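Local atomic coordinates of pirin-like protein YhaK (Escherichia coli, PDB entry 2VEC), a protein that is a monomeric cytoplasmic bicupin of the pirin family that lacks quercetin 2,3-dioxygenase activity and carries a redox-sensitive, reactive cysteine. Residues A[47-52]-A[203-208]; A[163-168]-A[181-186]; A[197-202]-A[249-254]; A[213-218]-A[237-242]. All blocks are in the same frame, centred on the assembly; numbering follows the deposited sequence.

Contact 1 of 4, residues A[47-52]-A[203-208]; sequences FSFGHY and RAYLQS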
loop_
_atom_site.group_PDB
_atom_site.type_symbol
_atom_site.label_atom_id
_atom_site.label_comp_id
_atom_site.label_asym_id
_atom_site.label_seq_id
_atom_site.Cartn_x
_atom_site.Cartn_y
_atom_site.Cartn_z
ATOM N N PHE A 47 -10.638 0.359 -3.894
ATOM C CA PHE A 47 -10.549 -0.588 -5.002
ATOM C C PHE A 47 -10.727 -1.967 -4.349
ATOM O O PHE A 47 -10.069 -2.224 -3.352
ATOM C CB PHE A 47 -9.153 -0.657 -5.658
ATOM C CG PHE A 47 -8.717 0.577 -6.421
ATOM C CD1 PHE A 47 -8.925 0.658 -7.799
ATOM C CD2 PHE A 47 -7.972 1.550 -5.823
ATOM C CE1 PHE A 47 -8.473 1.765 -8.528
ATOM C CE2 PHE A 47 -7.519 2.677 -6.534
ATOM C CZ PHE A 47 -7.779 2.796 -7.868
ATOM N N SER A 48 -11.574 -2.815 -4.914
ATOM C CA SER A 48 -11.708 -4.215 -4.476
ATOM C C SER A 48 -11.405 -5.101 -5.661
ATOM O O SER A 48 -12.079 -4.971 -6.696
ATOM C CB SER A 48 -13.121 -4.477 -3.960
ATOM O OG SER A 48 -13.419 -3.586 -2.869
ATOM N N PHE A 49 -10.388 -5.962 -5.532
ATOM C CA PHE A 49 -9.953 -6.838 -6.625
ATOM C C PHE A 49 -10.072 -8.312 -6.294
ATOM O O PHE A 49 -9.999 -8.722 -5.127
ATOM C CB PHE A 49 -8.479 -6.577 -7.030
ATOM C CG PHE A 49 -8.184 -5.149 -7.397
ATOM C CD1 PHE A 49 -8.862 -4.532 -8.445
ATOM C CD2 PHE A 49 -7.224 -4.422 -6.688
ATOM C CE1 PHE A 49 -8.625 -3.202 -8.805
ATOM C CE2 PHE A 49 -6.935 -3.109 -7.066
ATOM C CZ PHE A 49 -7.643 -2.495 -8.111
ATOM N N GLY A 50 -10.216 -9.087 -7.361
ATOM C CA GLY A 50 -10.325 -10.528 -7.299
ATOM C C GLY A 50 -9.033 -11.265 -6.994
ATOM O O GLY A 50 -7.970 -10.660 -6.943
ATOM N N HIS A 51 -9.169 -12.576 -6.805
ATOM C CA HIS A 51 -8.064 -13.482 -6.494
ATOM C C HIS A 51 -7.634 -14.221 -7.747
ATOM O O HIS A 51 -8.414 -15.021 -8.322
ATOM C CB HIS A 51 -8.536 -14.461 -5.388
ATOM C CG HIS A 51 -7.511 -15.479 -4.980
ATOM N ND1 HIS A 51 -6.608 -15.258 -3.962
ATOM C CD2 HIS A 51 -7.264 -16.729 -5.444
ATOM C CE1 HIS A 51 -5.870 -16.352 -3.788
ATOM N NE2 HIS A 51 -6.217 -17.238 -4.710
ATOM N N TYR A 52 -6.357 -14.061 -8.116
ATOM C CA TYR A 52 -5.849 -14.724 -9.341
ATOM C C TYR A 52 -5.396 -16.186 -9.133
ATOM O O TYR A 52 -4.962 -16.551 -8.057
ATOM C CB TYR A 52 -4.727 -13.893 -9.960
ATOM C CG TYR A 52 -5.225 -12.603 -10.562
ATOM C CD1 TYR A 52 -5.937 -12.615 -11.789
ATOM C CD2 TYR A 52 -5.023 -11.400 -9.916
ATOM C CE1 TYR A 52 -6.404 -11.445 -12.353
ATOM C CE2 TYR A 52 -5.503 -10.197 -10.480
ATOM C CZ TYR A 52 -6.176 -10.230 -11.685
ATOM O OH TYR A 52 -6.606 -9.035 -12.204
ATOM N N ARG A 203 3.184 -10.220 -12.131
ATOM C CA ARG A 203 2.110 -9.211 -12.081
ATOM C C ARG A 203 2.623 -8.037 -11.244
ATOM O O ARG A 203 3.272 -8.234 -10.219
ATOM C CB ARG A 203 0.852 -9.830 -11.453
ATOM C CG ARG A 203 -0.437 -8.957 -11.610
ATOM C CD ARG A 203 -1.701 -9.582 -10.913
ATOM N NE ARG A 203 -1.963 -10.905 -11.498
ATOM C CZ ARG A 203 -2.586 -11.184 -12.631
ATOM N NH1 ARG A 203 -3.136 -10.233 -13.380
ATOM N NH2 ARG A 203 -2.689 -12.459 -13.005
ATOM N N ALA A 204 2.333 -6.814 -11.672
ATOM C CA ALA A 204 2.641 -5.649 -10.835
ATOM C C ALA A 204 1.405 -4.792 -10.748
ATOM O O ALA A 204 0.570 -4.765 -11.704
ATOM C CB ALA A 204 3.730 -4.860 -11.452
ATOM N N TYR A 205 1.280 -4.078 -9.643
ATOM C CA TYR A 205 0.230 -3.091 -9.553
ATOM C C TYR A 205 0.915 -1.768 -9.231
ATOM O O TYR A 205 1.760 -1.679 -8.302
ATOM C CB TYR A 205 -0.747 -3.460 -8.433
ATOM C CG TYR A 205 -1.863 -2.450 -8.260
ATOM C CD1 TYR A 205 -2.966 -2.507 -9.079
ATOM C CD2 TYR A 205 -1.815 -1.484 -7.251
ATOM C CE1 TYR A 205 -4.020 -1.563 -8.959
ATOM C CE2 TYR A 205 -2.881 -0.579 -7.083
ATOM C CZ TYR A 205 -3.954 -0.622 -7.969
ATOM O OH TYR A 205 -4.986 0.274 -7.867
ATOM N N LEU A 206 0.515 -0.713 -9.957
ATOM C CA LEU A 206 1.003 0.650 -9.708
ATOM C C LEU A 206 -0.118 1.476 -9.096
ATOM O O LEU A 206 -1.244 1.406 -9.586
ATOM C CB LEU A 206 1.375 1.314 -11.042
ATOM C CG LEU A 206 2.255 0.466 -11.971
ATOM C CD1 LEU A 206 2.644 1.327 -13.168
ATOM C CD2 LEU A 206 3.523 0.010 -11.250
ATOM N N GLN A 207 0.195 2.329 -8.103
ATOM C CA GLN A 207 -0.814 3.179 -7.478
ATOM C C GLN A 207 -0.281 4.586 -7.330
ATOM O O GLN A 207 0.806 4.780 -6.790
ATOM C CB GLN A 207 -1.265 2.615 -6.102
ATOM C CG GLN A 207 -2.309 3.517 -5.394
ATOM C CD GLN A 207 -3.610 3.586 -6.202
ATOM O OE1 GLN A 207 -4.059 2.562 -6.721
ATOM N NE2 GLN A 207 -4.202 4.762 -6.316
ATOM N N SER A 208 -1.038 5.571 -7.805
ATOM C CA SER A 208 -0.722 6.950 -7.507
ATOM C C SER A 208 -1.255 7.264 -6.097
ATOM O O SER A 208 -2.490 7.126 -5.852
ATOM C CB SER A 208 -1.374 7.864 -8.555
ATOM O OG SER A 208 -1.476 9.209 -8.033
HETATM O O HOH W 1 -4.508 -7.757 -13.174
#

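Contact 2 of 4, residues A[163-168]-A[181-186]; sequences QQLIAS and QVWLHH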
loop_
_atom_site.group_PDB
_atom_site.type_symbol
_atom_site.label_atom_id
_atom_site.label_comp_id
_atom_site.label_asym_id
_atom_site.label_seq_id
_atom_site.Cartn_x
_atom_site.Cartn_y
_atom_site.Cartn_z
ATOM N N GLN A 163 13.173 5.578 -4.058
ATOM C CA GLN A 163 12.415 4.330 -3.909
ATOM C C GLN A 163 12.857 3.591 -2.678
ATOM O O GLN A 163 14.049 3.614 -2.339
ATOM C CB GLN A 163 12.566 3.406 -5.126
ATOM C CG GLN A 163 14.039 3.025 -5.499
ATOM C CD GLN A 163 14.017 1.881 -6.505
ATOM O OE1 GLN A 163 13.603 0.748 -6.168
ATOM N NE2 GLN A 163 14.414 2.169 -7.741
ATOM N N GLN A 164 11.920 2.973 -1.971
ATOM C CA GLN A 164 12.260 2.153 -0.805
ATOM C C GLN A 164 11.479 0.860 -0.890
ATOM O O GLN A 164 10.311 0.873 -1.223
ATOM C CB GLN A 164 11.928 2.895 0.499
ATOM C CG GLN A 164 12.305 2.109 1.758
ATOM C CD GLN A 164 11.940 2.828 3.056
ATOM O OE1 GLN A 164 11.179 3.785 3.067
ATOM N NE2 GLN A 164 12.478 2.329 4.168
ATOM N N LEU A 165 12.130 -0.260 -0.599
ATOM C CA LEU A 165 11.414 -1.521 -0.442
ATOM C C LEU A 165 10.845 -1.506 0.974
ATOM O O LEU A 165 11.606 -1.455 1.956
ATOM C CB LEU A 165 12.407 -2.681 -0.645
ATOM C CG LEU A 165 11.860 -4.073 -0.357
ATOM C CD1 LEU A 165 10.825 -4.474 -1.460
ATOM C CD2 LEU A 165 12.993 -5.052 -0.286
ATOM N N ILE A 166 9.517 -1.477 1.104
ATOM C CA ILE A 166 8.930 -1.301 2.424
ATOM C C ILE A 166 8.313 -2.600 2.933
ATOM O O ILE A 166 7.955 -2.703 4.115
ATOM C CB ILE A 166 7.942 -0.102 2.479
ATOM C CG1 ILE A 166 6.692 -0.349 1.586
ATOM C CG2 ILE A 166 8.680 1.224 2.137
ATOM C CD1 ILE A 166 5.489 0.621 1.891
ATOM N N ALA A 167 8.170 -3.600 2.058
ATOM C CA ALA A 167 7.730 -4.924 2.531
ATOM C C ALA A 167 8.205 -6.004 1.575
ATOM O O ALA A 167 8.225 -5.776 0.357
ATOM C CB ALA A 167 6.192 -4.950 2.674
ATOM N N SER A 168 8.564 -7.175 2.111
ATOM C CA SER A 168 9.045 -8.257 1.295
ATOM C C SER A 168 8.884 -9.575 2.063
ATOM O O SER A 168 8.567 -9.567 3.273
ATOM C CB SER A 168 10.523 -8.029 0.997
ATOM O OG SER A 168 11.268 -7.943 2.223
ATOM N N GLN A 181 4.358 -13.792 -0.977
ATOM C CA GLN A 181 5.512 -13.597 -1.882
ATOM C C GLN A 181 5.342 -12.300 -2.667
ATOM O O GLN A 181 5.146 -12.297 -3.891
ATOM C CB GLN A 181 5.657 -14.781 -2.849
ATOM C CG GLN A 181 6.203 -16.022 -2.230
ATOM C CD GLN A 181 7.515 -15.804 -1.498
ATOM O OE1 GLN A 181 7.595 -16.044 -0.297
ATOM N NE2 GLN A 181 8.556 -15.322 -2.221
ATOM N N VAL A 182 5.358 -11.186 -1.940
ATOM C CA VAL A 182 5.008 -9.894 -2.492
ATOM C C VAL A 182 6.137 -8.914 -2.136
ATOM O O VAL A 182 6.728 -9.024 -1.049
ATOM C CB VAL A 182 3.644 -9.378 -1.873
ATOM C CG1 VAL A 182 3.410 -7.880 -2.104
ATOM C CG2 VAL A 182 2.511 -10.205 -2.436
ATOM N N TRP A 183 6.498 -8.032 -3.069
ATOM C CA TRP A 183 7.504 -6.993 -2.743
ATOM C C TRP A 183 6.817 -5.670 -2.964
ATOM O O TRP A 183 6.240 -5.444 -4.030
ATOM C CB TRP A 183 8.769 -7.076 -3.615
ATOM C CG TRP A 183 9.714 -8.223 -3.261
ATOM C CD1 TRP A 183 10.915 -8.125 -2.603
ATOM C CD2 TRP A 183 9.559 -9.602 -3.598
ATOM N NE1 TRP A 183 11.510 -9.361 -2.500
ATOM C CE2 TRP A 183 10.705 -10.285 -3.123
ATOM C CE3 TRP A 183 8.589 -10.327 -4.293
ATOM C CZ2 TRP A 183 10.879 -11.661 -3.266
ATOM C CZ3 TRP A 183 8.765 -11.721 -4.444
ATOM C CH2 TRP A 183 9.907 -12.370 -3.933
ATOM N N LEU A 184 6.884 -4.798 -1.967
ATOM C CA LEU A 184 6.134 -3.524 -2.037
ATOM C C LEU A 184 7.126 -2.397 -1.949
ATOM O O LEU A 184 7.970 -2.389 -1.037
ATOM C CB LEU A 184 5.190 -3.405 -0.840
ATOM C CG LEU A 184 4.354 -2.124 -0.705
ATOM C CD1 LEU A 184 3.458 -1.900 -1.982
ATOM C CD2 LEU A 184 3.438 -2.123 0.566
ATOM N N HIS A 185 7.008 -1.463 -2.884
ATOM C CA HIS A 185 7.938 -0.347 -2.985
ATOM C C HIS A 185 7.146 0.945 -2.861
ATOM O O HIS A 185 6.049 1.070 -3.446
ATOM C CB HIS A 185 8.653 -0.345 -4.344
ATOM C CG HIS A 185 9.353 -1.637 -4.666
ATOM N ND1 HIS A 185 10.690 -1.840 -4.398
ATOM C CD2 HIS A 185 8.914 -2.767 -5.262
ATOM C CE1 HIS A 185 11.046 -3.045 -4.803
ATOM N NE2 HIS A 185 9.985 -3.631 -5.334
ATOM N N HIS A 186 7.735 1.889 -2.138
ATOM C CA HIS A 186 7.204 3.256 -1.969
ATOM C C HIS A 186 8.113 4.183 -2.742
ATOM O O HIS A 186 9.329 4.130 -2.574
ATOM C CB HIS A 186 7.177 3.630 -0.489
ATOM C CG HIS A 186 6.609 5.014 -0.223
ATOM N ND1 HIS A 186 7.290 5.965 0.500
ATOM C CD2 HIS A 186 5.419 5.581 -0.557
ATOM C CE1 HIS A 186 6.577 7.081 0.562
ATOM N NE2 HIS A 186 5.418 6.869 -0.046
HETATM O O HOH W 2 12.658 0.044 -4.006
HETATM O O HOH W 3 9.987 5.782 1.421
#

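Contact 3 of 4, residues A[197-202]-A[249-254]; sequences FQLHGP and ALLIDL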
loop_
_atom_site.group_PDB
_atom_site.type_symbol
_atom_site.label_atom_id
_atom_site.label_comp_id
_atom_site.label_asym_id
_atom_site.label_seq_id
_atom_site.Cartn_x
_atom_site.Cartn_y
_atom_site.Cartn_z
ATOM N N PHE A 197 12.688 -0.761 -11.536
ATOM C CA PHE A 197 12.316 -1.897 -10.671
ATOM C C PHE A 197 12.458 -3.215 -11.445
ATOM O O PHE A 197 12.040 -3.327 -12.608
ATOM C CB PHE A 197 10.896 -1.732 -10.100
ATOM C CG PHE A 197 10.683 -0.417 -9.398
ATOM C CD1 PHE A 197 10.855 -0.317 -8.015
ATOM C CD2 PHE A 197 10.353 0.722 -10.121
ATOM C CE1 PHE A 197 10.672 0.915 -7.344
ATOM C CE2 PHE A 197 10.183 1.963 -9.480
ATOM C CZ PHE A 197 10.337 2.053 -8.088
ATOM N N GLN A 198 13.055 -4.204 -10.793
ATOM C CA GLN A 198 13.168 -5.553 -11.325
ATOM C C GLN A 198 12.084 -6.356 -10.607
ATOM O O GLN A 198 12.018 -6.369 -9.381
ATOM C CB GLN A 198 14.563 -6.138 -11.033
ATOM C CG GLN A 198 15.710 -5.523 -11.885
ATOM C CD GLN A 198 16.998 -6.371 -11.964
ATOM O OE1 GLN A 198 17.713 -6.566 -10.972
ATOM N NE2 GLN A 198 17.327 -6.824 -13.177
ATOM N N LEU A 199 11.223 -7.015 -11.360
ATOM C CA LEU A 199 10.086 -7.696 -10.773
ATOM C C LEU A 199 10.394 -9.173 -10.561
ATOM O O LEU A 199 11.041 -9.824 -11.412
ATOM C CB LEU A 199 8.846 -7.503 -11.666
ATOM C CG LEU A 199 8.022 -6.194 -11.624
ATOM C CD1 LEU A 199 7.227 -6.087 -10.359
ATOM C CD2 LEU A 199 8.844 -4.930 -11.803
ATOM N N HIS A 200 9.998 -9.670 -9.393
ATOM C CA HIS A 200 10.056 -11.069 -9.032
ATOM C C HIS A 200 8.891 -11.863 -9.635
ATOM O O HIS A 200 9.104 -12.882 -10.253
ATOM C CB HIS A 200 10.076 -11.236 -7.517
ATOM C CG HIS A 200 11.308 -10.689 -6.860
ATOM N ND1 HIS A 200 11.361 -9.418 -6.323
ATOM C CD2 HIS A 200 12.538 -11.225 -6.678
ATOM C CE1 HIS A 200 12.571 -9.208 -5.810
ATOM N NE2 HIS A 200 13.293 -10.296 -5.994
ATOM N N GLY A 201 7.664 -11.373 -9.454
ATOM C CA GLY A 201 6.460 -12.072 -9.934
ATOM C C GLY A 201 6.010 -11.593 -11.305
ATOM O O GLY A 201 6.613 -10.681 -11.888
ATOM N N PRO A 202 4.965 -12.238 -11.852
ATOM C CA PRO A 202 4.468 -12.013 -13.199
ATOM C C PRO A 202 3.422 -10.882 -13.251
ATOM O O PRO A 202 2.833 -10.634 -14.286
ATOM C CB PRO A 202 3.823 -13.364 -13.536
ATOM C CG PRO A 202 3.178 -13.780 -12.226
ATOM C CD PRO A 202 4.252 -13.348 -11.184
ATOM N N ALA A 249 4.011 7.228 -4.943
ATOM C CA ALA A 249 3.353 6.091 -5.549
ATOM C C ALA A 249 3.756 4.794 -4.862
ATOM O O ALA A 249 4.746 4.755 -4.105
ATOM C CB ALA A 249 3.733 6.017 -7.050
ATOM N N LEU A 250 3.058 3.725 -5.206
ATOM C CA LEU A 250 3.456 2.394 -4.771
ATOM C C LEU A 250 3.633 1.545 -6.013
ATOM O O LEU A 250 2.916 1.742 -7.014
ATOM C CB LEU A 250 2.323 1.737 -3.966
ATOM C CG LEU A 250 1.932 2.375 -2.633
ATOM C CD1 LEU A 250 0.761 1.607 -1.974
ATOM C CD2 LEU A 250 3.118 2.498 -1.655
ATOM N N LEU A 251 4.573 0.602 -5.951
ATOM C CA LEU A 251 4.636 -0.437 -6.962
ATOM C C LEU A 251 4.612 -1.724 -6.165
ATOM O O LEU A 251 5.442 -1.922 -5.236
ATOM C CB LEU A 251 5.913 -0.376 -7.807
ATOM C CG LEU A 251 5.965 -1.410 -8.969
ATOM C CD1 LEU A 251 6.801 -0.897 -10.146
ATOM C CD2 LEU A 251 6.589 -2.732 -8.445
ATOM N N ILE A 252 3.639 -2.573 -6.495
ATOM C CA ILE A 252 3.495 -3.860 -5.791
ATOM C C ILE A 252 3.838 -4.980 -6.741
ATOM O O ILE A 252 3.251 -5.076 -7.821
ATOM C CB ILE A 252 2.067 -4.085 -5.269
ATOM C CG1 ILE A 252 1.451 -2.754 -4.809
ATOM C CG2 ILE A 252 2.084 -5.210 -4.196
ATOM C CD1 ILE A 252 -0.005 -2.834 -4.165
ATOM N N ASP A 253 4.780 -5.835 -6.340
ATOM C CA ASP A 253 5.266 -6.923 -7.182
ATOM C C ASP A 253 4.552 -8.169 -6.661
ATOM O O ASP A 253 4.730 -8.558 -5.495
ATOM C CB ASP A 253 6.797 -6.954 -6.944
ATOM C CG ASP A 253 7.503 -8.152 -7.515
ATOM O OD1 ASP A 253 6.884 -9.176 -7.900
ATOM O OD2 ASP A 253 8.780 -8.088 -7.534
ATOM N N LEU A 254 3.682 -8.751 -7.498
ATOM C CA LEU A 254 2.719 -9.747 -7.084
ATOM C C LEU A 254 3.016 -11.102 -7.719
ATOM O O LEU A 254 3.486 -11.171 -8.871
ATOM C CB LEU A 254 1.284 -9.281 -7.513
ATOM C CG LEU A 254 0.827 -8.032 -6.711
ATOM C CD1 LEU A 254 -0.158 -7.223 -7.600
ATOM C CD2 LEU A 254 0.206 -8.409 -5.370
HETATM O O HOH W 4 10.127 -5.912 -6.959
#

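Contact 4 of 4, residues A[213-218]-A[237-242]; sequences FHALTH and ANITLV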
loop_
_atom_site.group_PDB
_atom_site.type_symbol
_atom_site.label_atom_id
_atom_site.label_comp_id
_atom_site.label_asym_id
_atom_site.label_seq_id
_atom_site.Cartn_x
_atom_site.Cartn_y
_atom_site.Cartn_z
ATOM N N PHE A 213 2.042 9.953 -13.274
ATOM C CA PHE A 213 3.280 9.316 -13.694
ATOM C C PHE A 213 2.985 8.329 -14.794
ATOM O O PHE A 213 1.824 8.006 -15.045
ATOM C CB PHE A 213 4.010 8.640 -12.516
ATOM C CG PHE A 213 3.318 7.434 -11.899
ATOM C CD1 PHE A 213 2.142 7.570 -11.146
ATOM C CD2 PHE A 213 3.897 6.160 -11.990
ATOM C CE1 PHE A 213 1.530 6.427 -10.506
ATOM C CE2 PHE A 213 3.294 5.027 -11.375
ATOM C CZ PHE A 213 2.111 5.168 -10.613
ATOM N N HIS A 214 4.034 7.868 -15.463
ATOM C CA HIS A 214 3.841 6.803 -16.419
ATOM C C HIS A 214 4.853 5.706 -16.242
ATOM O O HIS A 214 5.866 5.881 -15.575
ATOM C CB HIS A 214 3.820 7.328 -17.860
ATOM C CG HIS A 214 5.030 8.134 -18.247
ATOM N ND1 HIS A 214 5.217 9.443 -17.848
ATOM C CD2 HIS A 214 6.101 7.818 -19.019
ATOM C CE1 HIS A 214 6.356 9.895 -18.352
ATOM N NE2 HIS A 214 6.895 8.940 -19.092
ATOM N N ALA A 215 4.534 4.541 -16.786
ATOM C CA ALA A 215 5.432 3.412 -16.692
ATOM C C ALA A 215 5.924 3.061 -18.087
ATOM O O ALA A 215 5.154 3.106 -19.052
ATOM C CB ALA A 215 4.738 2.251 -16.072
ATOM N N LEU A 216 7.215 2.739 -18.173
ATOM C CA LEU A 216 7.847 2.205 -19.374
ATOM C C LEU A 216 8.348 0.787 -19.134
ATOM O O LEU A 216 8.792 0.440 -18.031
ATOM C CB LEU A 216 9.061 3.053 -19.781
ATOM C CG LEU A 216 9.057 4.571 -19.561
ATOM C CD1 LEU A 216 10.477 5.113 -19.679
ATOM C CD2 LEU A 216 8.215 5.145 -20.679
ATOM N N THR A 217 8.279 -0.022 -20.183
ATOM C CA THR A 217 8.903 -1.346 -20.233
ATOM C C THR A 217 9.595 -1.411 -21.584
ATOM O O THR A 217 9.062 -0.909 -22.573
ATOM C CB THR A 217 7.880 -2.490 -20.106
ATOM O OG1 THR A 217 6.869 -2.362 -21.117
ATOM C CG2 THR A 217 7.198 -2.420 -18.776
ATOM N N HIS A 218 10.808 -1.963 -21.609
ATOM C CA HIS A 218 11.616 -2.035 -22.832
ATOM C C HIS A 218 11.748 -0.665 -23.501
ATOM O O HIS A 218 11.784 -0.576 -24.740
ATOM C CB HIS A 218 11.056 -3.065 -23.841
ATOM C CG HIS A 218 10.660 -4.369 -23.223
ATOM N ND1 HIS A 218 9.343 -4.767 -23.111
ATOM C CD2 HIS A 218 11.401 -5.356 -22.664
ATOM C CE1 HIS A 218 9.288 -5.943 -22.510
ATOM N NE2 HIS A 218 10.523 -6.324 -22.232
ATOM N N ALA A 237 9.335 -8.074 -16.637
ATOM C CA ALA A 237 10.345 -8.306 -15.623
ATOM C C ALA A 237 11.024 -7.011 -15.140
ATOM O O ALA A 237 11.676 -7.010 -14.095
ATOM C CB ALA A 237 11.352 -9.274 -16.128
ATOM N N ASN A 238 10.895 -5.928 -15.908
ATOM C CA ASN A 238 11.511 -4.649 -15.532
ATOM C C ASN A 238 10.562 -3.543 -15.863
ATOM O O ASN A 238 9.989 -3.521 -16.958
ATOM C CB ASN A 238 12.806 -4.365 -16.319
ATOM C CG ASN A 238 13.970 -5.199 -15.868
ATOM O OD1 ASN A 238 14.635 -4.886 -14.867
ATOM N ND2 ASN A 238 14.276 -6.243 -16.638
ATOM N N ILE A 239 10.417 -2.604 -14.932
ATOM C CA ILE A 239 9.501 -1.483 -15.118
ATOM C C ILE A 239 10.185 -0.195 -14.645
ATOM O O ILE A 239 10.807 -0.165 -13.573
ATOM C CB ILE A 239 8.178 -1.648 -14.314
ATOM C CG1 ILE A 239 7.367 -2.891 -14.764
ATOM C CG2 ILE A 239 7.304 -0.431 -14.544
ATOM C CD1 ILE A 239 6.114 -3.146 -13.888
ATOM N N THR A 240 10.097 0.841 -15.468
ATOM C CA THR A 240 10.638 2.147 -15.126
ATOM C C THR A 240 9.467 3.073 -14.953
ATOM O O THR A 240 8.579 3.094 -15.814
ATOM C CB THR A 240 11.534 2.711 -16.236
ATOM O OG1 THR A 240 12.682 1.885 -16.366
ATOM C CG2 THR A 240 11.993 4.123 -15.888
ATOM N N LEU A 241 9.479 3.824 -13.850
ATOM C CA LEU A 241 8.436 4.785 -13.545
ATOM C C LEU A 241 8.982 6.172 -13.695
ATOM O O LEU A 241 10.080 6.472 -13.195
ATOM C CB LEU A 241 7.975 4.638 -12.092
ATOM C CG LEU A 241 7.368 3.276 -11.692
ATOM C CD1 LEU A 241 6.854 3.395 -10.277
ATOM C CD2 LEU A 241 6.272 2.846 -12.682
ATOM N N VAL A 242 8.197 7.049 -14.316
ATOM C CA VAL A 242 8.682 8.420 -14.579
ATOM C C VAL A 242 7.628 9.412 -14.086
ATOM O O VAL A 242 6.444 9.317 -14.482
ATOM C CB VAL A 242 8.928 8.674 -16.095
ATOM C CG1 VAL A 242 9.467 10.100 -16.333
ATOM C CG2 VAL A 242 9.884 7.626 -16.688
#

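Contact 1 of 4, residues A[47-52]-A[203-208]
The guanidinium of Arg203 lies flat on one face of the Tyr52 ring, the two planes only 2° apart and Arg203 CZ 3.5 Å from the centroid of the Tyr52 ring, a stacked cation-pi pair. A bend at chi3 (-59°) in an otherwise extended arginine turns the guanidinium over the ring. One water joins the two rims, 2.6 Å from Tyr52 OH and accepting from Arg203 NH1 at 2.8 Å, while Arg203 NH2 forms a salt bridge with the C-terminal carboxylate of Val256. Further along, Tyr205 OH stands over the centre of one face of the Phe47 ring, 3.6 Å above its plane. The contact joins the two halves of the bicupin: 47-52 takes in the end of the outermost strand 45-48 and the loop after it, and 203-208 is a strand of the C-terminal cupin. Phenylalanines suit this seam: Phe49 CE2 rests 3.8 Å from Tyr205 CE1 with the rings oblique at 58°, and Phe232 meets both rings edge-to-face. Tyrosine adds a hydroxyl that is satisfied against the face of Phe47: Tyr205 OH donates to Gln207 OE1 at 2.7 Å, and Gln207 NE2 bonds to Ser208 O and Gly228 O.

Contact 2 of 4, residues A[163-168]-A[181-186]
Two residues, Ile166 and Ala167, stand opposite the single Leu184: a classic beta bulge, which shifts the register of the antiparallel pairing of strands 163-168 and 183-186 by one residue in the C-terminal cupin. Leu184 O receives both amides, Ile166 N at 2.8 Å and, weakly, Ala167 N at 3.3 Å. The buried, close-packed part centres on Leu184. Ile166 CD1 lies 3.7 Å from Leu184 CD2, and the small methyl of Ala167 lies beside Leu184 CB, with Leu88 of strand 85-93 touching both and tying this sheet to the N-terminal half. Branched aliphatic chains suit this buried side. The face of Leu165 and His185 is partly exposed. There chi1 of 173° and chi2 of 70° together bring Leu165 CD1 over the His185 imidazole, a CH-pi contact 4.0 Å from the ring centroid. A water donates to Gln163 OE1 and reaches His185 ND1, while Gln163 NE2 bonds to Asn196 O. At the strand end of the Ala167 and Leu184 face, Gln164 OE1 accepts from Asn159 N and His186 NE2 is bonded to Arg248 NE; a second water donates to Gln164 OE1 and lies in the His186 ring plane, 2.9 Å from His186 ND1.

Contact 3 of 4, residues A[197-202]-A[249-254]
With its CG trans to the backbone N (chi1 170°), Asp253 extends its carboxylate from the strand into the turn at 199-201, while chi1 of -65° sets the His200 ring beside its own amide so that both can reach one oxygen. Asp253 OD2 therefore accepts from His200 N at 2.7 Å, nearly straight at 171°, and from His200 ND1 at 3.1 Å. Asp253 OD1 uses its syn lone pair for Gly201 N at 2.8 Å. A water donating to Asp253 OD2 and Gln198 O adds to the grip, which would probably favour the ionised acid. Aspartate fits because its short chain brings two acceptors to successive amides; glycine fits because a CB would run into Leu254 O. Leu199 CD1 packs against Asp253 CB and CG and meets Leu251 CD2, so apolar groups lie beside the carboxylate. In the cupin sandwich the contact joins the two facing sheets: strand 194-198 pairs with 238-243, whereas 249-254 runs between strands 183-189 and 203-208, and Trp183 stacks on His200.

Contact 4 of 4, residues A[213-218]-A[237-242]
His214 and Val242, a hydrogen-bonded antiparallel pair, also meet through their side chains, which lie side by side. From His214 CB the chain turns at chi1 55°, placing CG between the backbone N and the carbonyl carbon and leaning the imidazole over its partner. His214 CG is 4.2 Å from Val242 O. His214 ND1 comes to 3.6 Å from Val242 O and bonds to Asp244 OD2, fixing the rotation of the ring, while His214 CD2 is 4.2 Å from Val242 CB. At the tip His214 CE1 and His214 NE2 each lie 3.6 Å from Val242 CB, which sits over one ring face in a CH-pi contact; Leu216 CD2 is at the ring edge, in plane. A flat, half-polar histidine suits this partly exposed face, since its ring can cover a branched valine while its nitrogen finds an acid. Beyond it Leu216 N donates to Thr240 O at 2.7 Å, almost straight at 172°. On the buried face Leu241 CD2 is shared by Ala215 CB and the edge of the Phe213 ring. Alanine's single methyl lets the leucine lie close against the strand. This antiparallel pair forms the middle of a four-stranded sheet, flanked by 194-198 and 220-225, with Phe213 and Ala215 packing on Leu206 of strand 203-208.

In the fold
Contacts 2, 3 and 4 lie within the C-terminal cupin, and contact 1 ties it to the N-terminal half. Contact 3 is the junction: strand 249-254 is hydrogen-bonded to 183-186 of contact 2 through Trp183 O and Asp253 N (2.8 Å) and to 203-208 of contact 1 through Tyr205 O and Ile252 N (2.8 Å). Its other segment joins contact 4, where Leu199 N lies 2.8 Å from Ala237 O. Contacts 2 and 3 are closest, centres about 8 Å apart, whereas contacts 1 and 4, about 17 Å apart between centres, meet through Leu206 CD1 and Ala215 CB at 3.7 Å across the sandwich. Contacts 2 and 4 do not touch.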